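Local structure of flavin reductase (Uncultured bacterium, 5CHO) at residues 43-48 / 180-185; 57-62 / 84-89; 100-105 / 174-179; 145-150 / 168-173. The protein serves as the flavin reductase component of a bacterial two-component tryptophan halogenase, binding FAD and probably supplying reduced flavin to its partner enzyme. One frame throughout, in Å; residues are numbered along the deposited sequence.

All four contacts belong to one antiparallel sheet system, and two of them meet the FAD: contact 1 at the dimethyl end of the flavin ring, contact 2 at the diphosphate and ribityl chain. Their centres are about 22 Å apart, yet they join where Val48 CG1 packs against Thr62 CG2 at 3.7 Å. Contact 3 continues contact 1 along strand 178-182, its centre about 14 Å away, with Leu179 packed on Val48. It also meets contact 4, about 16 Å off between centres, where Val100 N lies 3.0 Å from Ala145 O. Contacts 1, 3 and 4 reach the second subunit as well, whereas contact 2 is touched by no other chain.

Contact 1 (43-48 / 180-185); sequences SFATGV and VYHSGQ. With FAD (flavin-adenine dinucleotide), chain I.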
# COMPACT_ATOMS: atom_id res chain seq x y z
N SER A 43 7.08 -3.82 9.13
CA SER A 43 8.37 -3.75 8.46
C SER A 43 8.25 -3.08 7.09
O SER A 43 9.24 -2.56 6.57
CB SER A 43 8.97 -5.15 8.31
OG SER A 43 8.25 -5.92 7.37
N PHE A 44 7.05 -3.09 6.52
CA PHE A 44 6.79 -2.40 5.26
C PHE A 44 6.37 -0.95 5.49
O PHE A 44 5.28 -0.68 6.00
CB PHE A 44 5.71 -3.12 4.46
CG PHE A 44 5.50 -2.55 3.08
CD1 PHE A 44 4.47 -1.66 2.83
CD2 PHE A 44 6.34 -2.92 2.03
CE1 PHE A 44 4.28 -1.14 1.56
CE2 PHE A 44 6.15 -2.40 0.77
CZ PHE A 44 5.12 -1.51 0.53
N ALA A 45 7.24 -0.02 5.12
CA ALA A 45 6.98 1.40 5.31
C ALA A 45 5.84 1.86 4.41
O ALA A 45 5.62 1.32 3.33
CB ALA A 45 8.23 2.22 5.03
N THR A 46 5.12 2.89 4.87
CA THR A 46 4.03 3.48 4.10
C THR A 46 4.00 4.97 4.33
O THR A 46 4.52 5.46 5.33
CB THR A 46 2.65 2.93 4.51
OG1 THR A 46 2.31 3.43 5.81
CG2 THR A 46 2.62 1.41 4.52
N GLY A 47 3.37 5.69 3.42
CA GLY A 47 2.95 7.05 3.68
C GLY A 47 1.70 6.99 4.54
O GLY A 47 1.34 5.92 5.03
N VAL A 48 1.03 8.12 4.72
CA VAL A 48 -0.20 8.14 5.51
C VAL A 48 -1.22 9.06 4.87
O VAL A 48 -0.88 10.16 4.44
CB VAL A 48 0.05 8.62 6.95
CG1 VAL A 48 -1.21 8.40 7.79
CG2 VAL A 48 1.22 7.88 7.57
N VAL A 180 5.61 9.33 7.18
CA VAL A 180 5.81 7.91 6.93
C VAL A 180 5.55 7.12 8.20
O VAL A 180 5.90 7.55 9.29
CB VAL A 180 7.24 7.67 6.40
CG1 VAL A 180 7.62 6.19 6.46
CG2 VAL A 180 7.34 8.20 4.98
N TYR A 181 4.93 5.96 8.03
CA TYR A 181 4.62 5.08 9.14
C TYR A 181 5.38 3.77 8.98
O TYR A 181 5.10 3.00 8.06
CB TYR A 181 3.11 4.82 9.23
CG TYR A 181 2.70 4.06 10.46
CD1 TYR A 181 2.84 4.62 11.72
CD2 TYR A 181 2.15 2.78 10.36
CE1 TYR A 181 2.45 3.92 12.86
CE2 TYR A 181 1.76 2.09 11.48
CZ TYR A 181 1.91 2.66 12.73
OH TYR A 181 1.53 1.97 13.85
N HIS A 182 6.34 3.54 9.87
CA HIS A 182 7.19 2.36 9.79
C HIS A 182 7.60 1.85 11.17
O HIS A 182 7.92 2.65 12.06
CB HIS A 182 8.44 2.66 8.96
CG HIS A 182 9.36 1.49 8.84
ND1 HIS A 182 10.58 1.43 9.48
CD2 HIS A 182 9.25 0.34 8.13
CE1 HIS A 182 11.17 0.29 9.19
NE2 HIS A 182 10.39 -0.39 8.37
N SER A 183 7.60 0.53 11.33
CA SER A 183 7.94 -0.10 12.61
C SER A 183 7.06 0.45 13.72
O SER A 183 7.50 0.58 14.86
CB SER A 183 9.42 0.09 12.94
OG SER A 183 10.20 -0.94 12.36
N GLY A 184 5.82 0.78 13.39
CA GLY A 184 4.89 1.33 14.36
C GLY A 184 5.24 2.73 14.81
O GLY A 184 4.70 3.21 15.80
N GLN A 185 6.15 3.37 14.08
CA GLN A 185 6.57 4.74 14.39
C GLN A 185 6.20 5.68 13.27
O GLN A 185 6.19 5.30 12.10
CB GLN A 185 8.08 4.83 14.61
CG GLN A 185 8.64 4.07 15.79
CD GLN A 185 8.11 4.58 17.11
OE1 GLN A 185 8.02 5.79 17.32
NE2 GLN A 185 7.81 3.66 18.02
PA FAD I . -14.31 3.65 14.19
O1A FAD I . -15.78 3.87 14.37
O2A FAD I . -13.54 4.66 14.93
O5B FAD I . -13.90 2.18 14.74
C5B FAD I . -12.51 1.83 14.74
C4B FAD I . -12.28 0.54 15.62
O4B FAD I . -12.45 0.82 16.86
C3B FAD I . -13.32 -0.52 15.26
O3B FAD I . -12.75 -1.79 15.24
C2B FAD I . -14.37 -0.43 16.37
O2B FAD I . -14.87 -1.83 16.74
C1B FAD I . -13.77 0.07 17.39
N9A FAD I . -14.61 1.00 18.04
C8A FAD I . -14.60 2.35 17.92
N7A FAD I . -15.57 2.85 18.72
C5A FAD I . -16.19 1.81 19.32
C6A FAD I . -17.25 1.74 20.22
N6A FAD I . -18.09 2.74 20.86
N1A FAD I . -17.68 0.54 20.68
C2A FAD I . -17.07 -0.62 20.26
N3A FAD I . -16.03 -0.56 19.36
C4A FAD I . -15.60 0.66 18.90
N1 FAD I . -7.90 1.60 9.76
C2 FAD I . -8.45 0.89 8.61
O2 FAD I . -9.57 0.38 8.67
N3 FAD I . -7.67 0.79 7.38
C4 FAD I . -6.37 1.38 7.31
O4 FAD I . -5.77 1.30 6.34
C4X FAD I . -5.82 2.10 8.50
N5 FAD I . -4.52 2.70 8.46
C5X FAD I . -3.98 3.42 9.64
C6 FAD I . -2.69 4.02 9.60
C7 FAD I . -2.19 4.69 10.72
C7M FAD I . -0.77 5.21 10.33
C8 FAD I . -2.97 4.77 11.88
C8M FAD I . -2.29 5.54 13.06
C9 FAD I . -4.24 4.18 11.92
C9A FAD I . -4.75 3.50 10.80
N10 FAD I . -6.08 2.89 10.86
C10 FAD I . -6.60 2.19 9.70
C1' FAD I . -6.92 2.96 12.09
C2' FAD I . -8.10 3.93 11.89
O2' FAD I . -7.60 5.18 11.51
C3' FAD I . -8.85 4.04 13.19
O3' FAD I . -9.40 2.80 13.50
C4' FAD I . -9.97 5.08 13.08
O4' FAD I . -10.45 5.35 14.34
C5' FAD I . -11.12 4.53 12.22
O5' FAD I . -12.16 5.50 12.13
P FAD I . -13.67 5.01 11.83
O1P FAD I . -14.63 6.07 12.28
O2P FAD I . -13.84 4.72 10.33
O3P FAD I . -13.93 3.69 12.64
O HOH W 1 4.02 0.60 8.15
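Tyr181 and His182 both hold CG anti to the backbone N (chi1 -173° and -180°). Tyr181 lies side by side with Thr46, pointing the same way, and His182 turns its ring edge to Ser43 O. The contact is a short antiparallel ladder in the split-barrel fold of the flavin reductase family. Thr46 and Tyr181 form its hydrogen-bonded pair: Tyr181 N gives a nearly straight bond of 2.8 Å to Thr46 O, and Thr46 N returns a longer one of 3.2 Å, reaching Tyr181 O from above the carbonyl plane. A water also donates to Tyr181 O, at 2.6 Å, and to Phe44 O, bridging the two segments where the ladder gives way to loop. Thr46 suits its place because its hydroxyl, set between the backbone N and the carbonyl carbon, donates to Gly47 O and also pairs with Asn64 ND2. Val48 adds a branched apolar wall, its CG2 4.0 Å from Tyr181 CB. His182 NE2 makes a weak, bent hydrogen bond to Ser43 O, which lies in the ring plane, and CD2 rests 3.8 Å from Ala45 CB, a methyl small enough to admit the ring. Beyond it, a type I' turn from His182 to Gln185 leads into the next strand; both central residues, Ser183 and Gly184, take positive phi, which comes easily to glycine. Phe44 extends the site to the dimer, meeting Phe66 of the second subunit edge-to-face. On the cofactor side, FAD C7M sits over one face of the Tyr181 ring, toward its rim and 3.7 Å from Tyr181 CG.

Contact 2 (57-62 / 84-89); sequences SPHAMT and AAMHGS. With FAD (flavin-adenine dinucleotide), chain I.
The diphosphate site of the FAD pocket lies where His59 and Met61 of strand 59-62 meet Met86 at the start of helix 85-89. His59 turns its ring edge to the cofactor, and NE2 donates in the ring plane to FAD O1P at 2.8 Å. From the helix, Met86 N donates to FAD O2P at 2.9 Å and Ala85 N to FAD O3P at 3.1 Å, with a weak second bond to FAD O1A. Small side chains at Ala84 and Ala85 let the phosphates come this close to the backbone. Behind the polar layer, Met61 and Met86 pack between strand and helix. Met86, bent at chi2 and chi3, runs counter to His59 and brings CE to 3.7 Å from His59 CD2, while its CG packs 3.6 Å from Met61 CG. Met61 bends too, carrying CE to 3.6 Å from FAD O2. Further along, Thr62 O accepts a hydrogen bond from the ribityl FAD O2'. No hydrogen bond joins the two segments directly, although a water connects Ser57 O with Ser89 OG. The shared ligand therefore links the strand to the helix, whose first-turn N-H groups and dipole would probably stabilise the negative diphosphate.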
# COMPACT_ATOMS: atom_id res chain seq x y z
N SER A 57 -23.48 13.72 6.81
CA SER A 57 -22.65 13.33 7.94
C SER A 57 -21.20 13.18 7.52
O SER A 57 -20.68 12.07 7.47
CB SER A 57 -23.17 12.01 8.54
OG SER A 57 -22.30 11.53 9.56
N PRO A 58 -20.53 14.31 7.19
CA PRO A 58 -19.11 14.23 6.83
C PRO A 58 -18.31 13.50 7.89
O PRO A 58 -18.58 13.61 9.09
CB PRO A 58 -18.69 15.70 6.73
CG PRO A 58 -19.93 16.45 6.46
CD PRO A 58 -21.06 15.68 7.08
N HIS A 59 -17.30 12.77 7.44
CA HIS A 59 -16.51 11.93 8.32
C HIS A 59 -15.11 11.77 7.76
O HIS A 59 -14.88 11.97 6.57
CB HIS A 59 -17.18 10.57 8.50
CG HIS A 59 -16.56 9.72 9.55
ND1 HIS A 59 -16.14 10.22 10.77
CD2 HIS A 59 -16.25 8.40 9.56
CE1 HIS A 59 -15.62 9.24 11.49
NE2 HIS A 59 -15.67 8.13 10.78
N ALA A 60 -14.17 11.39 8.62
CA ALA A 60 -12.79 11.18 8.21
C ALA A 60 -12.15 10.10 9.05
O ALA A 60 -12.55 9.87 10.20
CB ALA A 60 -12.00 12.47 8.30
N MET A 61 -11.16 9.43 8.47
CA MET A 61 -10.39 8.40 9.17
C MET A 61 -8.99 8.32 8.57
O MET A 61 -8.78 8.64 7.40
CB MET A 61 -11.09 7.04 9.09
CG MET A 61 -11.23 6.49 7.68
SD MET A 61 -10.06 5.19 7.24
CE MET A 61 -10.72 3.79 8.14
N THR A 62 -8.04 7.89 9.39
CA THR A 62 -6.66 7.78 8.96
C THR A 62 -6.42 6.40 8.36
O THR A 62 -6.79 5.38 8.93
CB THR A 62 -5.70 8.03 10.14
OG1 THR A 62 -5.80 9.39 10.57
CG2 THR A 62 -4.26 7.72 9.73
N ALA A 84 -15.45 -0.55 11.37
CA ALA A 84 -15.19 0.88 11.41
C ALA A 84 -16.33 1.66 10.77
O ALA A 84 -16.95 1.19 9.82
CB ALA A 84 -13.87 1.19 10.71
N ALA A 85 -16.59 2.85 11.30
CA ALA A 85 -17.69 3.67 10.84
C ALA A 85 -17.53 4.08 9.38
O ALA A 85 -18.53 4.20 8.66
CB ALA A 85 -17.82 4.91 11.73
N MET A 86 -16.30 4.29 8.94
CA MET A 86 -16.06 4.72 7.57
C MET A 86 -16.49 3.64 6.57
O MET A 86 -16.85 3.95 5.44
CB MET A 86 -14.59 5.09 7.34
CG MET A 86 -14.32 5.67 5.96
SD MET A 86 -15.26 7.18 5.65
CE MET A 86 -14.27 8.41 6.48
N HIS A 87 -16.44 2.39 7.01
CA HIS A 87 -16.90 1.27 6.19
C HIS A 87 -18.34 1.52 5.73
O HIS A 87 -18.68 1.35 4.56
CB HIS A 87 -16.79 -0.04 6.97
CG HIS A 87 -17.00 -1.28 6.14
ND1 HIS A 87 -18.23 -1.65 5.66
CD2 HIS A 87 -16.12 -2.22 5.72
CE1 HIS A 87 -18.11 -2.78 4.98
NE2 HIS A 87 -16.84 -3.14 5.00
N GLY A 88 -19.18 1.93 6.67
CA GLY A 88 -20.55 2.28 6.36
C GLY A 88 -20.70 3.57 5.58
O GLY A 88 -21.49 3.63 4.63
N SER A 89 -19.95 4.60 5.97
CA SER A 89 -20.00 5.89 5.28
C SER A 89 -19.61 5.78 3.81
O SER A 89 -20.21 6.42 2.94
CB SER A 89 -19.08 6.91 5.97
OG SER A 89 -19.28 6.93 7.37
PA FAD I . -14.31 3.65 14.19
O1A FAD I . -15.78 3.87 14.37
O2A FAD I . -13.54 4.66 14.93
O5B FAD I . -13.90 2.18 14.74
C5B FAD I . -12.51 1.83 14.74
C4B FAD I . -12.28 0.54 15.62
O4B FAD I . -12.45 0.82 16.86
C3B FAD I . -13.32 -0.52 15.26
O3B FAD I . -12.75 -1.79 15.24
C2B FAD I . -14.37 -0.43 16.37
O2B FAD I . -14.87 -1.83 16.74
C1B FAD I . -13.77 0.07 17.39
N9A FAD I . -14.61 1.00 18.04
C8A FAD I . -14.60 2.35 17.92
N7A FAD I . -15.57 2.85 18.72
C5A FAD I . -16.19 1.81 19.32
C6A FAD I . -17.25 1.74 20.22
N6A FAD I . -18.09 2.74 20.86
N1A FAD I . -17.68 0.54 20.68
C2A FAD I . -17.07 -0.62 20.26
N3A FAD I . -16.03 -0.56 19.36
C4A FAD I . -15.60 0.66 18.90
N1 FAD I . -7.90 1.60 9.76
C2 FAD I . -8.45 0.89 8.61
O2 FAD I . -9.57 0.38 8.67
N3 FAD I . -7.67 0.79 7.38
C4 FAD I . -6.37 1.38 7.31
O4 FAD I . -5.77 1.30 6.34
C4X FAD I . -5.82 2.10 8.50
N5 FAD I . -4.52 2.70 8.46
C5X FAD I . -3.98 3.42 9.64
C6 FAD I . -2.69 4.02 9.60
C7 FAD I . -2.19 4.69 10.72
C7M FAD I . -0.77 5.21 10.33
C8 FAD I . -2.97 4.77 11.88
C8M FAD I . -2.29 5.54 13.06
C9 FAD I . -4.24 4.18 11.92
C9A FAD I . -4.75 3.50 10.80
N10 FAD I . -6.08 2.89 10.86
C10 FAD I . -6.60 2.19 9.70
C1' FAD I . -6.92 2.96 12.09
C2' FAD I . -8.10 3.93 11.89
O2' FAD I . -7.60 5.18 11.51
C3' FAD I . -8.85 4.04 13.19
O3' FAD I . -9.40 2.80 13.50
C4' FAD I . -9.97 5.08 13.08
O4' FAD I . -10.45 5.35 14.34
C5' FAD I . -11.12 4.53 12.22
O5' FAD I . -12.16 5.50 12.13
P FAD I . -13.67 5.01 11.83
O1P FAD I . -14.63 6.07 12.28
O2P FAD I . -13.84 4.72 10.33
O3P FAD I . -13.93 3.69 12.64
O HOH W 2 -20.93 9.30 7.45

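Contact 3 (100-105 / 174-179); sequences VLAADQ and DRRDAL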
# COMPACT_ATOMS: atom_id res chain seq x y z
N VAL A 100 -2.96 12.86 1.05
CA VAL A 100 -1.68 12.27 1.40
C VAL A 100 -0.96 13.25 2.32
O VAL A 100 -0.74 14.41 1.97
CB VAL A 100 -0.86 11.97 0.14
CG1 VAL A 100 0.53 11.45 0.51
CG2 VAL A 100 -1.59 10.95 -0.72
N LEU A 101 -0.57 12.77 3.50
CA LEU A 101 -0.14 13.68 4.56
C LEU A 101 1.34 14.02 4.54
O LEU A 101 2.19 13.15 4.36
CB LEU A 101 -0.51 13.09 5.92
CG LEU A 101 -2.01 12.92 6.18
CD1 LEU A 101 -2.23 12.33 7.56
CD2 LEU A 101 -2.75 14.24 6.03
N ALA A 102 1.62 15.30 4.74
CA ALA A 102 2.98 15.79 4.93
C ALA A 102 3.47 15.46 6.33
O ALA A 102 2.68 15.11 7.21
CB ALA A 102 3.04 17.28 4.68
N ALA A 103 4.77 15.61 6.54
CA ALA A 103 5.41 15.22 7.79
C ALA A 103 4.96 16.07 8.99
O ALA A 103 4.95 15.59 10.12
CB ALA A 103 6.92 15.29 7.64
N ASP A 104 4.58 17.32 8.73
CA ASP A 104 4.10 18.20 9.79
C ASP A 104 2.59 18.06 10.03
O ASP A 104 1.96 18.93 10.63
CB ASP A 104 4.43 19.66 9.48
CG ASP A 104 3.82 20.15 8.18
OD1 ASP A 104 3.00 19.42 7.58
OD2 ASP A 104 4.14 21.29 7.76
N GLN A 105 2.03 16.94 9.57
CA GLN A 105 0.60 16.66 9.74
C GLN A 105 0.42 15.36 10.50
O GLN A 105 -0.62 14.71 10.40
CB GLN A 105 -0.09 16.59 8.39
CG GLN A 105 -0.09 17.89 7.62
CD GLN A 105 -0.79 17.76 6.29
OE1 GLN A 105 -0.48 16.87 5.49
NE2 GLN A 105 -1.75 18.64 6.04
N ASP A 174 2.79 21.10 -3.53
CA ASP A 174 4.21 21.31 -3.27
C ASP A 174 4.82 20.11 -2.59
O ASP A 174 4.26 19.56 -1.64
CB ASP A 174 4.42 22.54 -2.38
CG ASP A 174 4.26 23.85 -3.14
OD1 ASP A 174 4.23 23.82 -4.39
OD2 ASP A 174 4.17 24.90 -2.48
N ARG A 175 5.98 19.70 -3.09
CA ARG A 175 6.72 18.63 -2.47
C ARG A 175 7.40 19.17 -1.22
O ARG A 175 8.10 20.18 -1.27
CB ARG A 175 7.74 18.05 -3.43
CG ARG A 175 7.11 17.30 -4.57
CD ARG A 175 8.14 16.98 -5.62
NE ARG A 175 9.28 16.25 -5.08
CZ ARG A 175 10.36 15.94 -5.78
NH1 ARG A 175 10.47 16.32 -7.04
NH2 ARG A 175 11.35 15.27 -5.20
N ARG A 176 7.18 18.48 -0.11
CA ARG A 176 7.89 18.77 1.12
C ARG A 176 7.93 17.48 1.92
O ARG A 176 7.42 16.46 1.48
CB ARG A 176 7.22 19.91 1.88
CG ARG A 176 5.73 19.76 2.08
CD ARG A 176 5.02 21.11 2.08
NE ARG A 176 3.79 21.05 2.86
CZ ARG A 176 3.77 21.08 4.19
NH1 ARG A 176 4.90 21.20 4.88
NH2 ARG A 176 2.61 21.01 4.83
N ASP A 177 8.55 17.53 3.10
CA ASP A 177 8.75 16.33 3.91
C ASP A 177 7.47 15.54 4.10
O ASP A 177 6.41 16.10 4.37
CB ASP A 177 9.34 16.72 5.27
CG ASP A 177 10.77 17.21 5.15
OD1 ASP A 177 11.19 17.56 4.03
OD2 ASP A 177 11.47 17.23 6.18
N ALA A 178 7.59 14.22 3.94
CA ALA A 178 6.43 13.33 3.93
C ALA A 178 6.28 12.59 5.25
O ALA A 178 7.26 12.25 5.91
CB ALA A 178 6.56 12.35 2.79
N LEU A 179 5.03 12.32 5.61
CA LEU A 179 4.74 11.53 6.80
C LEU A 179 4.81 10.06 6.43
O LEU A 179 4.16 9.62 5.49
CB LEU A 179 3.37 11.87 7.38
CG LEU A 179 3.05 11.22 8.72
CD1 LEU A 179 4.07 11.64 9.78
CD2 LEU A 179 1.64 11.58 9.18
O HOH W 3 2.50 10.46 3.67
O HOH W 4 5.99 18.35 6.15
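Asp104 and Arg176 form a salt bridge in which both side chains start with CG between the backbone N and the carbonyl carbon (chi1 60° and 50°). The side chains cross at about a right angle, with carboxylate and guanidinium planes 63° apart. Arg176 NH1 therefore donates within its own plane to Asp104 OD2, at 3.0 Å, but meets that oxygen from above the carboxylate. Arg176 NH2 adds weak bonds to both carboxylate oxygens and is also hydrogen-bonded to Gly142 O. The small Ala102 methyl lies against one guanidinium face, offset toward its rim, with CB 3.8 Å from Arg176 NH2. On the buried side, Leu179 has CG anti to the backbone N, and its CD2 comes to 4.2 Å from Leu101 CB and 4.0 Å from Gln105 O; the Leu179 side chain also packs on Gln106 and Ala109 of helix 106-111. Gln105 OE1 accepts a hydrogen bond from Ala102 N at 2.7 Å, closing the loop alongside the backbone bond Gln105 N to Ala102 O. The backbones are joined by Ala103 N to Asp177 O at 2.8 Å and Leu179 N to Leu101 O at 3.2 Å, and a water links Asp177 O to Asp104 N. They make a single beta bridge, Ala102 with Ala178, by which the loop after strand 95-100 meets strand 178-182 of the barrel sheet just before Gln105, the N-cap of helix 106-111.

Contact 4 (145-150 / 168-173); sequences AWFECA and LTAERH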
# COMPACT_ATOMS: atom_id res chain seq x y z
N ALA A 145 -0.83 15.66 -1.57
CA ALA A 145 -1.70 15.41 -2.72
C ALA A 145 -3.16 15.22 -2.32
O ALA A 145 -3.46 14.84 -1.19
CB ALA A 145 -1.21 14.18 -3.48
N TRP A 146 -4.06 15.49 -3.27
CA TRP A 146 -5.50 15.25 -3.09
C TRP A 146 -6.05 14.31 -4.15
O TRP A 146 -5.62 14.33 -5.30
CB TRP A 146 -6.29 16.57 -3.15
CG TRP A 146 -6.13 17.49 -1.97
CD1 TRP A 146 -5.65 17.17 -0.73
CD2 TRP A 146 -6.49 18.87 -1.92
NE1 TRP A 146 -5.68 18.28 0.08
CE2 TRP A 146 -6.19 19.34 -0.63
CE3 TRP A 146 -7.03 19.76 -2.85
CZ2 TRP A 146 -6.41 20.66 -0.24
CZ3 TRP A 146 -7.25 21.07 -2.47
CH2 TRP A 146 -6.94 21.51 -1.18
N PHE A 147 -6.99 13.46 -3.75
CA PHE A 147 -7.76 12.64 -4.68
C PHE A 147 -9.24 12.71 -4.33
O PHE A 147 -9.59 12.75 -3.15
CB PHE A 147 -7.33 11.17 -4.66
CG PHE A 147 -5.87 10.94 -4.94
CD1 PHE A 147 -5.42 10.70 -6.23
CD2 PHE A 147 -4.95 10.96 -3.90
CE1 PHE A 147 -4.07 10.48 -6.48
CE2 PHE A 147 -3.61 10.73 -4.14
CZ PHE A 147 -3.17 10.50 -5.43
N GLU A 148 -10.09 12.73 -5.34
CA GLU A 148 -11.51 12.46 -5.15
C GLU A 148 -11.86 11.21 -5.93
O GLU A 148 -11.38 11.02 -7.05
CB GLU A 148 -12.40 13.62 -5.61
CG GLU A 148 -12.22 14.90 -4.82
CD GLU A 148 -13.17 15.99 -5.29
OE1 GLU A 148 -14.30 16.06 -4.75
OE2 GLU A 148 -12.80 16.76 -6.20
N CYS A 149 -12.70 10.36 -5.34
CA CYS A 149 -12.99 9.07 -5.92
C CYS A 149 -14.47 8.73 -5.84
O CYS A 149 -15.16 9.16 -4.91
CB CYS A 149 -12.19 7.98 -5.21
SG CYS A 149 -10.43 8.34 -5.02
N ALA A 150 -14.94 7.97 -6.82
CA ALA A 150 -16.25 7.35 -6.76
C ALA A 150 -16.06 5.88 -6.48
O ALA A 150 -15.19 5.24 -7.07
CB ALA A 150 -16.99 7.56 -8.05
N LEU A 168 -11.99 10.81 -9.80
CA LEU A 168 -12.73 11.88 -10.47
C LEU A 168 -11.80 13.07 -10.60
O LEU A 168 -11.85 13.81 -11.59
CB LEU A 168 -13.99 12.28 -9.70
CG LEU A 168 -14.82 11.16 -9.10
CD1 LEU A 168 -15.95 11.77 -8.27
CD2 LEU A 168 -15.36 10.26 -10.19
N THR A 169 -10.95 13.25 -9.59
CA THR A 169 -9.92 14.27 -9.63
C THR A 169 -8.68 13.78 -8.90
O THR A 169 -8.74 12.88 -8.06
CB THR A 169 -10.36 15.60 -8.97
OG1 THR A 169 -10.65 15.39 -7.59
CG2 THR A 169 -11.58 16.17 -9.67
N ALA A 170 -7.56 14.39 -9.23
CA ALA A 170 -6.29 14.10 -8.60
C ALA A 170 -5.42 15.32 -8.82
O ALA A 170 -5.47 15.95 -9.88
CB ALA A 170 -5.66 12.85 -9.18
N GLU A 171 -4.61 15.64 -7.82
CA GLU A 171 -3.86 16.88 -7.82
C GLU A 171 -2.69 16.76 -6.88
O GLU A 171 -2.86 16.36 -5.72
CB GLU A 171 -4.75 18.05 -7.40
CG GLU A 171 -4.06 19.40 -7.44
CD GLU A 171 -4.94 20.51 -6.91
OE1 GLU A 171 -6.12 20.24 -6.58
OE2 GLU A 171 -4.47 21.66 -6.83
N ARG A 172 -1.51 17.10 -7.37
CA ARG A 172 -0.32 17.08 -6.54
C ARG A 172 0.07 18.49 -6.12
O ARG A 172 0.04 19.41 -6.94
CB ARG A 172 0.85 16.44 -7.26
CG ARG A 172 2.00 16.21 -6.32
CD ARG A 172 3.10 15.45 -6.97
NE ARG A 172 4.08 15.02 -5.99
CZ ARG A 172 5.24 14.45 -6.29
NH1 ARG A 172 5.59 14.27 -7.56
NH2 ARG A 172 6.06 14.08 -5.32
N HIS A 173 0.44 18.64 -4.86
CA HIS A 173 0.84 19.93 -4.32
C HIS A 173 2.34 20.01 -4.14
O HIS A 173 3.07 19.10 -4.55
CB HIS A 173 0.14 20.20 -2.99
CG HIS A 173 -1.34 20.01 -3.05
ND1 HIS A 173 -2.14 20.71 -3.92
CD2 HIS A 173 -2.16 19.21 -2.34
CE1 HIS A 173 -3.40 20.34 -3.75
NE2 HIS A 173 -3.44 19.43 -2.79
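Trp146 and Glu171 form a hydrogen-bonded antiparallel pair in which each backbone amide serves the other's carbonyl: Trp146 N to Glu171 O at 2.9 Å and Glu171 N to Trp146 O at 3.0 Å. Two residues on, Glu148 N donates to Thr169 O at 3.0 Å, but Glu148 O takes two donors, Leu168 N at 2.8 Å and, weakly, Thr169 N at 3.4 Å. Leu168 and Thr169 therefore stand opposite the single Glu148, which makes a classic beta bulge. On the face that carries Trp146 and Glu171, Thr169 OG1 donates to Glu148 OE2 at 2.9 Å, arriving on the anti side of the carboxylate. The other oxygen, Glu148 OE1, is hydrogen-bonded to Thr135 OG1 and weakly to Arg134 N, so both oxygens of this buried acid have partners. His173 points a ring edge at the indole of Trp146 in a T-shaped arrangement, planes 82° apart, with NE2 3.2 Å from Trp146 CD2 and over the centre of the ring system. The indole's own NE1 is hydrogen-bonded to Ala140 O. On the other face, Phe147 CD1 rests 3.7 Å from Ala170 CB, a small methyl the ring can pack against. These pairs lie in the hairpin of strands 145-157 and 160-172; strand 95-100 bonds to 145-157, with Val98 and Val100 packing on Phe147, while Arg172 NH2 reaches Ser183 OG of the second subunit.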